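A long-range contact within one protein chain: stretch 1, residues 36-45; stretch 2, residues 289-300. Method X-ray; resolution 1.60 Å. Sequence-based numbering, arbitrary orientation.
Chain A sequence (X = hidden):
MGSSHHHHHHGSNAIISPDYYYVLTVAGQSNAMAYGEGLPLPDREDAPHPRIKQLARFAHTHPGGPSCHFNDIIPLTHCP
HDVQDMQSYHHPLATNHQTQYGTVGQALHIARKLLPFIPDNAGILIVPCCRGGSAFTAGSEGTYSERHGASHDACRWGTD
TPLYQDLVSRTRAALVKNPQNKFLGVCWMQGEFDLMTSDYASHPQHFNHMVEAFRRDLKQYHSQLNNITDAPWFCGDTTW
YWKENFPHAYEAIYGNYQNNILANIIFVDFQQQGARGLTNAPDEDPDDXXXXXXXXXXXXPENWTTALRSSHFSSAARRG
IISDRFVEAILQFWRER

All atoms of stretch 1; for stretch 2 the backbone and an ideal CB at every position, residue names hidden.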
ATOM      1  N   GLY A  36      -8.318  -1.740  -6.191  1.00  7.89           N
ATOM      2  CA  GLY A  36      -9.204  -2.842  -6.590  1.00  7.98           C
ATOM      3  C   GLY A  36     -10.633  -2.365  -6.747  1.00  8.41           C
ATOM      4  O   GLY A  36     -11.195  -1.764  -5.818  1.00  8.64           O
ATOM      5  N   GLU A  37     -11.224  -2.624  -7.919  1.00  8.08           N
ATOM      6  CA  GLU A  37     -12.584  -2.117  -8.218  1.00  7.93           C
ATOM      7  C   GLU A  37     -13.724  -3.078  -7.888  1.00  8.48           C
ATOM      8  O   GLU A  37     -14.894  -2.663  -7.886  1.00  8.29           O
ATOM      9  CB  GLU A  37     -12.676  -1.644  -9.673  1.00  7.94           C
ATOM     10  CG  GLU A  37     -11.995  -0.323  -9.904  1.00  6.96           C
ATOM     11  CD  GLU A  37     -11.933   0.054 -11.373  1.00  8.61           C
ATOM     12  OE1 GLU A  37     -12.373  -0.728 -12.272  1.00 11.01           O
ATOM     13  OE2 GLU A  37     -11.461   1.161 -11.636  1.00 11.19           O
ATOM     14  N   GLY A  38     -13.424  -4.357  -7.632  1.00  7.70           N
ATOM     15  CA  GLY A  38     -14.443  -5.284  -7.218  1.00  9.04           C
ATOM     16  C   GLY A  38     -14.923  -4.990  -5.796  1.00  9.72           C
ATOM     17  O   GLY A  38     -14.194  -4.430  -4.974  1.00  8.81           O
ATOM     18  N   LEU A  39     -16.150  -5.426  -5.530  1.00  9.71           N
ATOM     19  CA  LEU A  39     -16.870  -5.130  -4.289  1.00  9.81           C
ATOM     20  C   LEU A  39     -16.110  -5.539  -3.010  1.00  9.64           C
ATOM     21  O   LEU A  39     -15.580  -6.634  -2.946  1.00  9.76           O
ATOM     22  CB  LEU A  39     -18.207  -5.878  -4.342  1.00 10.15           C
ATOM     23  CG  LEU A  39     -19.284  -5.469  -3.331  1.00 12.88           C
ATOM     24  CD1 LEU A  39     -19.708  -3.989  -3.513  1.00 14.43           C
ATOM     25  CD2 LEU A  39     -20.461  -6.400  -3.502  1.00 15.16           C
ATOM     26  N   PRO A  40     -16.054  -4.643  -1.989  1.00  9.98           N
ATOM     27  CA  PRO A  40     -15.514  -5.052  -0.683  1.00 10.56           C
ATOM     28  C   PRO A  40     -16.383  -6.119  -0.037  1.00 12.04           C
ATOM     29  O   PRO A  40     -17.590  -6.167  -0.286  1.00 11.90           O
ATOM     30  CB  PRO A  40     -15.600  -3.760   0.160  1.00 10.80           C
ATOM     31  CG  PRO A  40     -15.751  -2.630  -0.877  1.00 10.99           C
ATOM     32  CD  PRO A  40     -16.581  -3.270  -1.944  1.00 10.39           C
ATOM     33  N   LEU A  41     -15.774  -6.968   0.789  1.00 12.25           N
ATOM     34  CA  LEU A  41     -16.503  -8.075   1.380  1.00 12.99           C
ATOM     35  C   LEU A  41     -16.281  -7.995   2.885  1.00 13.33           C
ATOM     36  O   LEU A  41     -15.528  -8.795   3.436  1.00 13.11           O
ATOM     37  CB  LEU A  41     -15.989  -9.421   0.824  1.00 12.89           C
ATOM     38  CG  LEU A  41     -16.165  -9.651  -0.677  1.00 13.44           C
ATOM     39  CD1 LEU A  41     -15.444 -10.900  -1.160  1.00 15.43           C
ATOM     40  CD2 LEU A  41     -17.646  -9.716  -0.966  1.00 13.50           C
ATOM     41  N   PRO A  42     -16.905  -7.006   3.552  1.00 14.43           N
ATOM     42  CA  PRO A  42     -16.553  -6.713   4.947  1.00 15.59           C
ATOM     43  C   PRO A  42     -16.934  -7.792   5.957  1.00 16.76           C
ATOM     44  O   PRO A  42     -16.453  -7.755   7.082  1.00 16.21           O
ATOM     45  CB  PRO A  42     -17.321  -5.426   5.246  1.00 15.76           C
ATOM     46  CG  PRO A  42     -18.428  -5.393   4.276  1.00 15.37           C
ATOM     47  CD  PRO A  42     -17.923  -6.070   3.038  1.00 13.88           C
ATOM     48  N   ASP A  43     -17.780  -8.737   5.573  1.00 18.71           N
ATOM     49  CA  ASP A  43     -18.123  -9.836   6.487  1.00 20.25           C
ATOM     50  C   ASP A  43     -17.159 -11.023   6.359  1.00 20.63           C
ATOM     51  O   ASP A  43     -17.205 -11.979   7.148  1.00 21.96           O
ATOM     52  CB  ASP A  43     -19.568 -10.298   6.237  1.00 21.21           C
ATOM     53  CG  ASP A  43     -20.604  -9.299   6.743  1.00 24.59           C
ATOM     54  OD1 ASP A  43     -20.315  -8.569   7.715  1.00 29.27           O
ATOM     55  OD2 ASP A  43     -21.712  -9.235   6.164  1.00 30.10           O
ATOM     56  N   ARG A  44     -16.299 -10.984   5.351  1.00 20.42           N
ATOM     57  CA  ARG A  44     -15.482 -12.134   5.021  1.00 20.43           C
ATOM     58  C   ARG A  44     -14.031 -11.725   4.944  1.00 19.58           C
ATOM     59  O   ARG A  44     -13.418 -11.402   5.950  1.00 19.06           O
ATOM     60  CB  ARG A  44     -15.933 -12.742   3.680  1.00 20.98           C
ATOM     61  CG  ARG A  44     -17.306 -13.427   3.670  1.00 22.55           C
ATOM     62  CD  ARG A  44     -17.874 -13.467   2.240  1.00 26.12           C
ATOM     63  NE  ARG A  44     -19.086 -14.294   2.132  1.00 26.84           N
ATOM     64  CZ  ARG A  44     -20.316 -13.881   2.446  1.00 27.81           C
ATOM     65  NH1 ARG A  44     -20.519 -12.649   2.903  1.00 29.65           N
ATOM     66  NH2 ARG A  44     -21.354 -14.703   2.306  1.00 26.65           N
ATOM     67  N   GLU A  45     -13.507 -11.726   3.725  1.00 18.96           N
ATOM     68  CA  GLU A  45     -12.098 -11.524   3.454  1.00 19.48           C
ATOM     69  C   GLU A  45     -11.667 -10.093   3.772  1.00 17.57           C
ATOM     70  O   GLU A  45     -10.491  -9.849   4.041  1.00 17.48           O
ATOM     71  CB  GLU A  45     -11.800 -11.911   1.997  1.00 20.70           C
ATOM     72  CG  GLU A  45     -12.393 -13.304   1.558  1.00 25.76           C
ATOM     73  CD  GLU A  45     -13.858 -13.273   1.091  1.00 30.17           C
ATOM     74  OE1 GLU A  45     -14.663 -12.473   1.616  1.00 34.99           O
ATOM     75  OE2 GLU A  45     -14.235 -14.068   0.191  1.00 33.72           O
ATOM     76  N   UNK A 289     -20.817 -15.379  -7.099  1.00 16.09           N
ATOM     77  CA  UNK A 289     -22.196 -15.144  -6.648  1.00 16.73           C
ATOM     78  C   UNK A 289     -22.426 -15.730  -5.266  1.00 15.89           C
ATOM     79  O   UNK A 289     -23.140 -15.143  -4.428  1.00 15.89           O
ATOM     80  CB  UNK A 289     -23.196 -15.742  -7.639  1.00 16.73           C
ATOM     81  N   UNK A 290     -21.770 -16.866  -5.001  1.00 16.17           N
ATOM     82  CA  UNK A 290     -21.985 -17.568  -3.746  1.00 15.65           C
ATOM     83  C   UNK A 290     -21.550 -16.766  -2.506  1.00 16.14           C
ATOM     84  O   UNK A 290     -22.064 -16.990  -1.394  1.00 16.08           O
ATOM     85  CB  UNK A 290     -21.234 -18.900  -3.782  1.00 15.65           C
ATOM     86  N   UNK A 291     -20.632 -15.814  -2.703  1.00 15.51           N
ATOM     87  CA  UNK A 291     -20.097 -14.997  -1.602  1.00 16.06           C
ATOM     88  C   UNK A 291     -20.543 -13.536  -1.715  1.00 16.13           C
ATOM     89  O   UNK A 291     -20.283 -12.729  -0.820  1.00 17.50           O
ATOM     90  CB  UNK A 291     -18.569 -15.072  -1.583  1.00 16.06           C
ATOM     91  N   UNK A 292     -21.213 -13.197  -2.806  1.00 16.02           N
ATOM     92  CA  UNK A 292     -21.712 -11.841  -2.989  1.00 15.54           C
ATOM     93  C   UNK A 292     -20.652 -10.927  -3.582  1.00 14.83           C
ATOM     94  O   UNK A 292     -20.815  -9.691  -3.568  1.00 15.25           O
ATOM     95  CB  UNK A 292     -22.202 -11.274  -1.655  1.00 15.54           C
ATOM     96  N   UNK A 293     -19.602 -11.528  -4.138  1.00 13.55           N
ATOM     97  CA  UNK A 293     -18.546 -10.742  -4.817  1.00 12.82           C
ATOM     98  C   UNK A 293     -18.950 -10.420  -6.255  1.00 12.87           C
ATOM     99  O   UNK A 293     -19.071 -11.313  -7.082  1.00 14.10           O
ATOM    100  CB  UNK A 293     -17.218 -11.502  -4.809  1.00 12.82           C
ATOM    101  N   UNK A 294     -19.111  -9.134  -6.544  1.00 12.61           N
ATOM    102  CA  UNK A 294     -19.315  -8.614  -7.890  1.00 12.10           C
ATOM    103  C   UNK A 294     -18.060  -7.807  -8.244  1.00 11.46           C
ATOM    104  O   UNK A 294     -17.623  -6.947  -7.469  1.00 11.43           O
ATOM    105  CB  UNK A 294     -20.583  -7.763  -7.983  1.00 12.10           C
ATOM    106  N   UNK A 295     -17.448  -8.186  -9.357  1.00 10.70           N
ATOM    107  CA  UNK A 295     -16.146  -7.662  -9.767  1.00 10.89           C
ATOM    108  C   UNK A 295     -16.280  -6.372 -10.533  1.00 10.40           C
ATOM    109  O   UNK A 295     -17.341  -5.754 -10.585  1.00 11.18           O
ATOM    110  CB  UNK A 295     -15.397  -8.690 -10.618  1.00 10.89           C
ATOM    111  N   UNK A 296     -15.178  -5.997 -11.151  1.00  9.58           N
ATOM    112  CA  UNK A 296     -15.043  -4.689 -11.804  1.00 10.11           C
ATOM    113  C   UNK A 296     -15.896  -4.482 -13.046  1.00 10.20           C
ATOM    114  O   UNK A 296     -16.069  -3.337 -13.491  1.00 11.66           O
ATOM    115  CB  UNK A 296     -13.577  -4.471 -12.185  1.00 10.11           C
ATOM    116  N   UNK A 297     -16.457  -5.571 -13.586  1.00 11.13           N
ATOM    117  CA  UNK A 297     -17.230  -5.508 -14.819  1.00 11.74           C
ATOM    118  C   UNK A 297     -18.434  -4.586 -14.664  1.00 11.92           C
ATOM    119  O   UNK A 297     -18.900  -4.047 -15.661  1.00 12.33           O
ATOM    120  CB  UNK A 297     -17.687  -6.908 -15.233  1.00 11.74           C
ATOM    121  N   UNK A 298     -18.883  -4.383 -13.419  1.00 11.20           N
ATOM    122  CA  UNK A 298     -20.067  -3.562 -13.143  1.00 11.88           C
ATOM    123  C   UNK A 298     -19.794  -2.072 -13.100  1.00 11.72           C
ATOM    124  O   UNK A 298     -20.721  -1.252 -13.092  1.00 12.32           O
ATOM    125  CB  UNK A 298     -20.687  -3.988 -11.811  1.00 11.88           C
ATOM    126  N   UNK A 299     -18.517  -1.695 -13.074  1.00  9.97           N
ATOM    127  CA  UNK A 299     -18.144  -0.281 -13.057  1.00 11.25           C
ATOM    128  C   UNK A 299     -18.199   0.362 -14.447  1.00 11.43           C
ATOM    129  O   UNK A 299     -18.140  -0.312 -15.465  1.00 12.52           O
ATOM    130  CB  UNK A 299     -16.737  -0.126 -12.475  1.00 11.25           C
ATOM    131  N   UNK A 300     -18.275   1.690 -14.437  1.00 12.52           N
ATOM    132  CA  UNK A 300     -18.519   2.490 -15.635  1.00 13.73           C
ATOM    133  C   UNK A 300     -17.682   3.764 -15.471  1.00 14.01           C
ATOM    134  O   UNK A 300     -17.193   4.018 -14.381  1.00 15.10           O
ATOM    135  CB  UNK A 300     -20.005   2.802 -15.824  1.00 13.73           C
TER

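Positions 289 and 290 begin the segment with nothing of stretch 1 within 5.5 Å of their ideal CB atoms, so stretch 1 hardly restricts them; they are Leu289 and Ser290.

At position 291 CA-to-CB points toward stretch 1, and the ideal CB lies 3.8 Å from Arg44 NE and 4.8 Å from Glu45 OE2. A small or polar side chain would suit these surroundings. The residue is Thr291, whose OG1 lies 2.6 Å from the oxygen of water 2; that water donates to Glu45 OE2 over 3.2 Å. The backbone contributes as well, with Thr291 O lying over one face of the Arg44 guanidinium, 3.5 Å from CZ.

Position 292 has phi/psi of 85/16°, where a CB would be jammed against the preceding carbonyl oxygen. This alone calls for glycine, although the nearest atom of stretch 1, Leu41 CD2, is 4.9 Å from the ideal CB. Gly292 closes a backbone hydrogen bond from its N to Leu289 O (3.2 Å).

At 293 CA-to-CB points sideways, with Leu41 CD1 4.1 Å from the ideal CB and the backbone of Leu39 and Gly38 farther along. A long apolar or aromatic side chain could follow this path. Tyr293 does so in the t rotamer: its CD1 packs 4.0 Å from Leu41 CD1, Leu39 O sits at the ring edge 3.3 Å from CE1, and OH reaches to 3.4 Å from Gly38 CA. An ideal CB on Gly38 would be 1.8 Å from that OH, a clash that the glycine avoids.

Position 294 offers its carbonyl whatever its side chain: Leu39 N donates to the O atom of 294 at 2.9 Å, nearly linearly (174°). Leu39 CD2, 4.7 Å from the ideal CB, favours an apolar or aromatic neighbour. Tyr294 meets it with a ring edge, Tyr294 CD2 to Leu39 CD2 4.1 Å.

At 295 CA-to-CB would point away, so stretch 1 does not demand glycine; Gly295 CA nevertheless comes within 3.9 Å of Gly38 CA.

The ideal CB of 296 is 3.9 Å from Glu37 CB, compatible with several small residues. Ser296 fits, its OG bonded elsewhere in the structure. Positions 297 and 298, Ala297 and Tyr298, do not touch stretch 1.

Position 299 points toward Glu37, whose carbonyl and carboxylate invite a long donor. Arg299 supplies NE to Glu37 O (2.8 Å) and a weak bond from NH1 to the same Glu37 O (3.2 Å), while Glu37 CG covers one guanidinium face. Water 1 accepts from Arg299 NH1 at 2.8 Å and its oxygen lies 2.8 Å from Gly38 O. Position 300 lies out of reach of stretch 1; it is Ser300.

Stretch 2 (289-300) LSTGYYGSAYRS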
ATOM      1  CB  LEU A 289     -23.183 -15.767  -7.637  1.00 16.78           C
ATOM      2  CG  LEU A 289     -23.845 -14.932  -8.731  1.00 19.49           C
ATOM      3  CD1 LEU A 289     -23.059 -13.675  -9.114  1.00 19.18           C
ATOM      4  CD2 LEU A 289     -24.211 -15.782  -9.931  1.00 18.15           C
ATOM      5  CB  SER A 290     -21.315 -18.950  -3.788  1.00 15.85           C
ATOM      6  OG  SER A 290     -19.925 -18.847  -3.546  1.00 17.97           O
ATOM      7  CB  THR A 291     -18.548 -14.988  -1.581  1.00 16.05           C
ATOM      8  OG1 THR A 291     -18.066 -14.417  -2.811  1.00 16.07           O
ATOM      9  CG2 THR A 291     -17.982 -16.392  -1.436  1.00 17.81           C
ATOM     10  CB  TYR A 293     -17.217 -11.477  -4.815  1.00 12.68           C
ATOM     11  CG  TYR A 293     -16.119 -10.642  -5.444  1.00 10.72           C
ATOM     12  CD1 TYR A 293     -15.714  -9.450  -4.856  1.00 10.09           C
ATOM     13  CD2 TYR A 293     -15.510 -11.039  -6.614  1.00 11.61           C
ATOM     14  CE1 TYR A 293     -14.707  -8.680  -5.439  1.00 11.26           C
ATOM     15  CE2 TYR A 293     -14.514 -10.313  -7.203  1.00 10.26           C
ATOM     16  CZ  TYR A 293     -14.101  -9.113  -6.610  1.00 12.05           C
ATOM     17  OH  TYR A 293     -13.103  -8.357  -7.233  1.00 11.07           O
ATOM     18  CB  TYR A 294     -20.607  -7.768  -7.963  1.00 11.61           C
ATOM     19  CG  TYR A 294     -21.848  -8.594  -7.681  1.00 14.44           C
ATOM     20  CD1 TYR A 294     -22.421  -9.404  -8.676  1.00 13.87           C
ATOM     21  CD2 TYR A 294     -22.433  -8.587  -6.420  1.00 17.73           C
ATOM     22  CE1 TYR A 294     -23.539 -10.182  -8.423  1.00 15.33           C
ATOM     23  CE2 TYR A 294     -23.579  -9.383  -6.158  1.00 14.85           C
ATOM     24  CZ  TYR A 294     -24.111 -10.167  -7.158  1.00 16.40           C
ATOM     25  OH  TYR A 294     -25.240 -10.946  -6.848  1.00 14.40           O
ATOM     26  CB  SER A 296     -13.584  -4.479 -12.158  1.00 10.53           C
ATOM     27  OG  SER A 296     -13.214  -5.441 -13.139  1.00 10.45           O
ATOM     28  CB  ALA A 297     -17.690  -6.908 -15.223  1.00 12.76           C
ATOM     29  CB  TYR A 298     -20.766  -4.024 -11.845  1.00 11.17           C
ATOM     30  CG  TYR A 298     -21.504  -5.320 -12.045  1.00 15.76           C
ATOM     31  CD1 TYR A 298     -22.801  -5.313 -12.574  1.00 17.62           C
ATOM     32  CD2 TYR A 298     -20.912  -6.540 -11.734  1.00 17.06           C
ATOM     33  CE1 TYR A 298     -23.494  -6.468 -12.778  1.00 21.70           C
ATOM     34  CE2 TYR A 298     -21.630  -7.758 -11.951  1.00 17.82           C
ATOM     35  CZ  TYR A 298     -22.921  -7.681 -12.483  1.00 18.01           C
ATOM     36  OH  TYR A 298     -23.682  -8.807 -12.715  1.00 26.14           O
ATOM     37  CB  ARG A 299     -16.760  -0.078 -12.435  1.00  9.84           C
ATOM     38  CG  ARG A 299     -16.723  -0.471 -10.973  1.00  9.74           C
ATOM     39  CD  ARG A 299     -15.775   0.374 -10.177  1.00  7.75           C
ATOM     40  NE  ARG A 299     -15.618  -0.082  -8.801  1.00  9.03           N
ATOM     41  CZ  ARG A 299     -15.354   0.740  -7.768  1.00 10.94           C
ATOM     42  NH1 ARG A 299     -15.188   0.271  -6.537  1.00 10.54           N
ATOM     43  NH2 ARG A 299     -15.285   2.050  -7.971  1.00 12.04           N
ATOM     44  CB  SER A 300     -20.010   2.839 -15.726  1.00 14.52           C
ATOM     45  OG  SER A 300     -20.802   1.673 -15.875  1.00 16.16           O
TER
HETATM   46  O   HOH W   1     -15.059  -1.814  -4.744  1.00 12.98           O
HETATM   47  O   HOH W   2     -15.502 -14.216  -2.796  1.00 35.28           O
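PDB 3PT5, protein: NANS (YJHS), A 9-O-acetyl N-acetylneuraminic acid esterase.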